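Local coordinates for protein tannase (Lactobacillus plantarum, PDB 3WA7) that probably hydrolyses the galloyl ester bonds of tannins, as a tannase of the alpha/beta-hydrolase fold, at residues V39-Y53 / L102-R114. Residues are numbered along the deposited sequence; the frame is centred on the assembly and turned at random.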
loop_
_atom_site.group_PDB
_atom_site.type_symbol
_atom_site.label_atom_id
_atom_site.label_comp_id
_atom_site.label_asym_id
_atom_site.label_seq_id
_atom_site.Cartn_x
_atom_site.Cartn_y
_atom_site.Cartn_z
ATOM N N VAL A 39 21.432 1.637 -10.004
ATOM C CA VAL A 39 22.080 0.351 -9.773
ATOM C C VAL A 39 21.288 -0.792 -10.399
ATOM O O VAL A 39 21.742 -1.936 -10.418
ATOM C CB VAL A 39 22.246 0.075 -8.263
ATOM C CG1 VAL A 39 23.186 1.101 -7.651
ATOM C CG2 VAL A 39 20.887 0.123 -7.568
ATOM N N ALA A 40 20.103 -0.478 -10.914
ATOM C CA ALA A 40 19.248 -1.479 -11.537
ATOM C C ALA A 40 18.482 -0.877 -12.709
ATOM O O ALA A 40 18.085 0.283 -12.670
ATOM C CB ALA A 40 18.275 -2.046 -10.509
ATOM N N ALA A 41 18.267 -1.682 -13.744
ATOM C CA ALA A 41 17.570 -1.231 -14.945
ATOM C C ALA A 41 16.141 -0.766 -14.691
ATOM O O ALA A 41 15.626 0.089 -15.407
ATOM C CB ALA A 41 17.574 -2.342 -15.993
ATOM N N ILE A 42 15.507 -1.321 -13.665
ATOM C CA ILE A 42 14.128 -0.969 -13.347
ATOM C C ILE A 42 13.965 0.484 -12.897
ATOM O O ILE A 42 12.851 1.015 -12.895
ATOM C CB ILE A 42 13.567 -1.912 -12.253
ATOM C CG1 ILE A 42 12.040 -1.814 -12.216
ATOM C CG2 ILE A 42 14.168 -1.557 -10.894
ATOM C CD1 ILE A 42 11.382 -2.843 -11.315
ATOM N N GLN A 43 15.072 1.131 -12.537
ATOM C CA GLN A 43 15.033 2.513 -12.069
ATOM C C GLN A 43 14.855 3.566 -13.162
ATOM O O GLN A 43 15.750 4.373 -13.426
ATOM C CB GLN A 43 16.288 2.830 -11.244
ATOM C CG GLN A 43 16.379 2.055 -9.935
ATOM C CD GLN A 43 17.649 2.360 -9.168
ATOM O OE1 GLN A 43 18.753 2.081 -9.638
ATOM N NE2 GLN A 43 17.502 2.944 -7.984
ATOM N N VAL A 44 13.686 3.545 -13.794
ATOM C CA VAL A 44 13.332 4.504 -14.832
ATOM C C VAL A 44 11.867 4.839 -14.602
ATOM O O VAL A 44 11.170 4.124 -13.879
ATOM C CB VAL A 44 13.493 3.926 -16.264
ATOM C CG1 VAL A 44 14.960 3.644 -16.551
ATOM C CG2 VAL A 44 12.653 2.664 -16.427
ATOM N N LEU A 45 11.402 5.933 -15.185
ATOM C CA LEU A 45 10.004 6.305 -15.028
ATOM C C LEU A 45 9.408 6.708 -16.367
ATOM O O LEU A 45 10.136 7.032 -17.312
ATOM C CB LEU A 45 9.858 7.436 -13.993
ATOM C CG LEU A 45 10.579 8.781 -14.159
ATOM C CD1 LEU A 45 9.900 9.616 -15.235
ATOM C CD2 LEU A 45 10.548 9.536 -12.836
ATOM N N ASN A 46 8.082 6.641 -16.449
ATOM C CA ASN A 46 7.353 7.007 -17.654
ATOM C C ASN A 46 6.435 8.174 -17.325
ATOM O O ASN A 46 5.849 8.227 -16.243
ATOM C CB ASN A 46 6.499 5.842 -18.165
ATOM C CG ASN A 46 7.321 4.637 -18.561
ATOM O OD1 ASN A 46 8.465 4.763 -18.999
ATOM N ND2 ASN A 46 6.728 3.454 -18.438
ATOM N N VAL A 47 6.307 9.101 -18.269
ATOM C CA VAL A 47 5.461 10.273 -18.097
ATOM C C VAL A 47 4.351 10.275 -19.144
ATOM O O VAL A 47 4.617 10.121 -20.335
ATOM C CB VAL A 47 6.282 11.569 -18.255
ATOM C CG1 VAL A 47 5.385 12.783 -18.090
ATOM C CG2 VAL A 47 7.404 11.595 -17.234
ATOM N N PHE A 48 3.111 10.444 -18.695
ATOM C CA PHE A 48 1.968 10.475 -19.601
ATOM C C PHE A 48 1.174 11.750 -19.356
ATOM O O PHE A 48 0.812 12.066 -18.221
ATOM C CB PHE A 48 1.107 9.231 -19.401
ATOM C CG PHE A 48 1.879 7.955 -19.540
ATOM C CD1 PHE A 48 2.309 7.260 -18.414
ATOM C CD2 PHE A 48 2.233 7.480 -20.799
ATOM C CE1 PHE A 48 3.086 6.112 -18.538
ATOM C CE2 PHE A 48 3.011 6.329 -20.935
ATOM C CZ PHE A 48 3.438 5.644 -19.800
ATOM N N VAL A 49 0.907 12.477 -20.436
ATOM C CA VAL A 49 0.220 13.756 -20.347
ATOM C C VAL A 49 -0.970 13.894 -21.288
ATOM O O VAL A 49 -0.867 13.583 -22.472
ATOM C CB VAL A 49 1.209 14.903 -20.675
ATOM C CG1 VAL A 49 0.536 16.253 -20.480
ATOM C CG2 VAL A 49 2.459 14.784 -19.808
ATOM N N PRO A 50 -2.120 14.355 -20.767
ATOM C CA PRO A 50 -3.293 14.526 -21.632
ATOM C C PRO A 50 -2.890 15.476 -22.761
ATOM O O PRO A 50 -2.233 16.486 -22.517
ATOM C CB PRO A 50 -4.322 15.144 -20.691
ATOM C CG PRO A 50 -3.984 14.479 -19.370
ATOM C CD PRO A 50 -2.470 14.583 -19.353
ATOM N N ALA A 51 -3.284 15.151 -23.987
ATOM C CA ALA A 51 -2.927 15.966 -25.144
ATOM C C ALA A 51 -3.258 17.450 -24.996
ATOM O O ALA A 51 -2.531 18.306 -25.502
ATOM C CB ALA A 51 -3.601 15.407 -26.398
ATOM N N ALA A 52 -4.351 17.756 -24.307
ATOM C CA ALA A 52 -4.768 19.143 -24.120
ATOM C C ALA A 52 -3.687 20.034 -23.519
ATOM O O ALA A 52 -3.637 21.230 -23.804
ATOM C CB ALA A 52 -6.014 19.195 -23.247
ATOM N N TYR A 53 -2.819 19.455 -22.697
ATOM C CA TYR A 53 -1.769 20.226 -22.036
ATOM C C TYR A 53 -0.605 20.626 -22.939
ATOM O O TYR A 53 0.342 21.278 -22.495
ATOM C CB TYR A 53 -1.294 19.462 -20.795
ATOM C CG TYR A 53 -2.430 19.182 -19.821
ATOM C CD1 TYR A 53 -2.306 18.217 -18.819
ATOM C CD2 TYR A 53 -3.648 19.859 -19.931
ATOM C CE1 TYR A 53 -3.375 17.929 -17.958
ATOM C CE2 TYR A 53 -4.714 19.582 -19.079
ATOM C CZ TYR A 53 -4.577 18.615 -18.099
ATOM O OH TYR A 53 -5.655 18.324 -17.287
ATOM N N LEU A 102 -5.880 9.761 -17.285
ATOM C CA LEU A 102 -5.598 10.676 -18.386
ATOM C C LEU A 102 -6.899 11.306 -18.869
ATOM O O LEU A 102 -6.960 12.503 -19.153
ATOM C CB LEU A 102 -4.918 9.921 -19.530
ATOM C CG LEU A 102 -3.485 9.483 -19.219
ATOM C CD1 LEU A 102 -2.979 8.533 -20.297
ATOM C CD2 LEU A 102 -2.596 10.719 -19.109
ATOM N N LYS A 103 -7.938 10.484 -18.951
ATOM C CA LYS A 103 -9.257 10.935 -19.379
ATOM C C LYS A 103 -9.796 11.971 -18.388
ATOM O O LYS A 103 -10.517 12.899 -18.766
ATOM C CB LYS A 103 -10.206 9.731 -19.456
ATOM C CG LYS A 103 -11.614 10.054 -19.936
ATOM C CD LYS A 103 -12.432 8.781 -20.089
ATOM C CE LYS A 103 -13.837 9.068 -20.601
ATOM N NZ LYS A 103 -14.609 9.913 -19.646
ATOM N N ARG A 104 -9.423 11.809 -17.120
ATOM C CA ARG A 104 -9.857 12.703 -16.049
ATOM C C ARG A 104 -9.035 13.995 -15.990
ATOM O O ARG A 104 -9.351 14.900 -15.216
ATOM C CB ARG A 104 -9.756 11.978 -14.706
ATOM C CG ARG A 104 -10.482 12.656 -13.561
ATOM C CD ARG A 104 -11.975 12.367 -13.610
ATOM N NE ARG A 104 -12.642 12.772 -12.376
ATOM C CZ ARG A 104 -13.752 12.211 -11.909
ATOM N NH1 ARG A 104 -14.328 11.217 -12.573
ATOM N NH2 ARG A 104 -14.283 12.636 -10.771
ATOM N N GLY A 105 -7.981 14.073 -16.796
ATOM C CA GLY A 105 -7.153 15.266 -16.825
ATOM C C GLY A 105 -5.921 15.237 -15.938
ATOM O O GLY A 105 -5.268 16.262 -15.741
ATOM N N TYR A 106 -5.590 14.069 -15.398
ATOM C CA TYR A 106 -4.415 13.957 -14.536
ATOM C C TYR A 106 -3.163 13.646 -15.338
ATOM O O TYR A 106 -3.219 12.948 -16.351
ATOM C CB TYR A 106 -4.577 12.818 -13.525
ATOM C CG TYR A 106 -5.809 12.873 -12.655
ATOM C CD1 TYR A 106 -6.261 11.726 -12.007
ATOM C CD2 TYR A 106 -6.525 14.057 -12.477
ATOM C CE1 TYR A 106 -7.395 11.748 -11.208
ATOM C CE2 TYR A 106 -7.667 14.091 -11.677
ATOM C CZ TYR A 106 -8.095 12.930 -11.048
ATOM O OH TYR A 106 -9.225 12.941 -10.263
ATOM N N VAL A 107 -2.033 14.179 -14.886
ATOM C CA VAL A 107 -0.761 13.864 -15.509
ATOM C C VAL A 107 -0.359 12.621 -14.714
ATOM O O VAL A 107 -0.653 12.528 -13.520
ATOM C CB VAL A 107 0.277 14.988 -15.302
ATOM C CG1 VAL A 107 1.690 14.463 -15.565
ATOM C CG2 VAL A 107 -0.022 16.137 -16.255
ATOM N N VAL A 108 0.276 11.657 -15.366
ATOM C CA VAL A 108 0.678 10.441 -14.671
ATOM C C VAL A 108 2.163 10.158 -14.822
ATOM O O VAL A 108 2.695 10.124 -15.933
ATOM C CB VAL A 108 -0.105 9.201 -15.185
ATOM C CG1 VAL A 108 0.334 7.947 -14.420
ATOM C CG2 VAL A 108 -1.604 9.422 -15.027
ATOM N N VAL A 109 2.840 9.986 -13.694
ATOM C CA VAL A 109 4.256 9.652 -13.715
ATOM C C VAL A 109 4.337 8.297 -13.025
ATOM O O VAL A 109 4.098 8.180 -11.822
ATOM C CB VAL A 109 5.108 10.701 -12.968
ATOM C CG1 VAL A 109 6.572 10.259 -12.939
ATOM C CG2 VAL A 109 4.994 12.049 -13.675
ATOM N N ALA A 110 4.634 7.268 -13.813
ATOM C CA ALA A 110 4.721 5.904 -13.307
ATOM C C ALA A 110 6.178 5.480 -13.234
ATOM O O ALA A 110 6.814 5.229 -14.257
ATOM C CB ALA A 110 3.943 4.967 -14.220
ATOM N N ALA A 111 6.698 5.392 -12.015
ATOM C CA ALA A 111 8.094 5.027 -11.817
ATOM C C ALA A 111 8.321 3.552 -11.507
ATOM O O ALA A 111 7.517 2.915 -10.826
ATOM C CB ALA A 111 8.694 5.887 -10.708
ATOM N N GLY A 112 9.423 3.017 -12.031
ATOM C CA GLY A 112 9.787 1.635 -11.769
ATOM C C GLY A 112 10.443 1.654 -10.401
ATOM O O GLY A 112 11.202 2.574 -10.092
ATOM N N ILE A 113 10.163 0.642 -9.587
ATOM C CA ILE A 113 10.682 0.572 -8.225
ATOM C C ILE A 113 11.392 -0.747 -7.924
ATOM O O ILE A 113 10.865 -1.817 -8.210
ATOM C CB ILE A 113 9.513 0.731 -7.211
ATOM C CG1 ILE A 113 8.762 2.039 -7.483
ATOM C CG2 ILE A 113 10.034 0.677 -5.785
ATOM C CD1 ILE A 113 9.597 3.291 -7.263
ATOM N N ARG A 114 12.588 -0.665 -7.346
ATOM C CA ARG A 114 13.340 -1.867 -6.990
ATOM C C ARG A 114 12.589 -2.690 -5.948
ATOM O O ARG A 114 11.867 -2.143 -5.111
ATOM C CB ARG A 114 14.709 -1.496 -6.421
ATOM C CG ARG A 114 15.739 -1.072 -7.446
ATOM C CD ARG A 114 17.001 -0.635 -6.727
ATOM N NE ARG A 114 16.789 0.617 -6.008
ATOM C CZ ARG A 114 17.614 1.101 -5.083
ATOM N NH1 ARG A 114 18.708 0.432 -4.744
ATOM N NH2 ARG A 114 17.362 2.277 -4.524
#
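Asn46 with Ala110 and Phe48 with Val108 form the hydrogen-bonded pairs that join antiparallel strands 44-50 and 107-111, whose axes approach to 4.5 Å in the central sheet of the alpha/beta-hydrolase fold. Gly112 N extends the ladder to Val44 O. Leu45, Val47, Val109 and Ala111 share one face, where helix 131-145 packs; there Leu45 CD2 meets Val109 CG1 at 4.0 Å. On the other face, Leu102 CD2 touches both Phe48 CB and Pro50 CD. Beyond Gly112, the Arg114 chain bends at chi3 (-69°), bringing one guanidinium face against the extended Gln43 chain, the amide and guanidinium planes 41° apart. Gln43 NE2 sits over that face, 3.1 Å from Arg114 NE; both are donors, and Asp135 takes a hydrogen bond from the amide and a salt bridge from the arginine. Gln43 OE1 accepts from Val39 N (2.7 Å) and, more tilted, Ala40 N. With an alanine in place of this glutamine, both backbone N-H groups would probably lose this acceptor and the guanidinium the amide over its face. At the far end, Tyr53 OH donates to a lone pair of Gly105 O at 2.6 Å, in the carbonyl plane, while Val107 CG2 touches the ring edge at CD1.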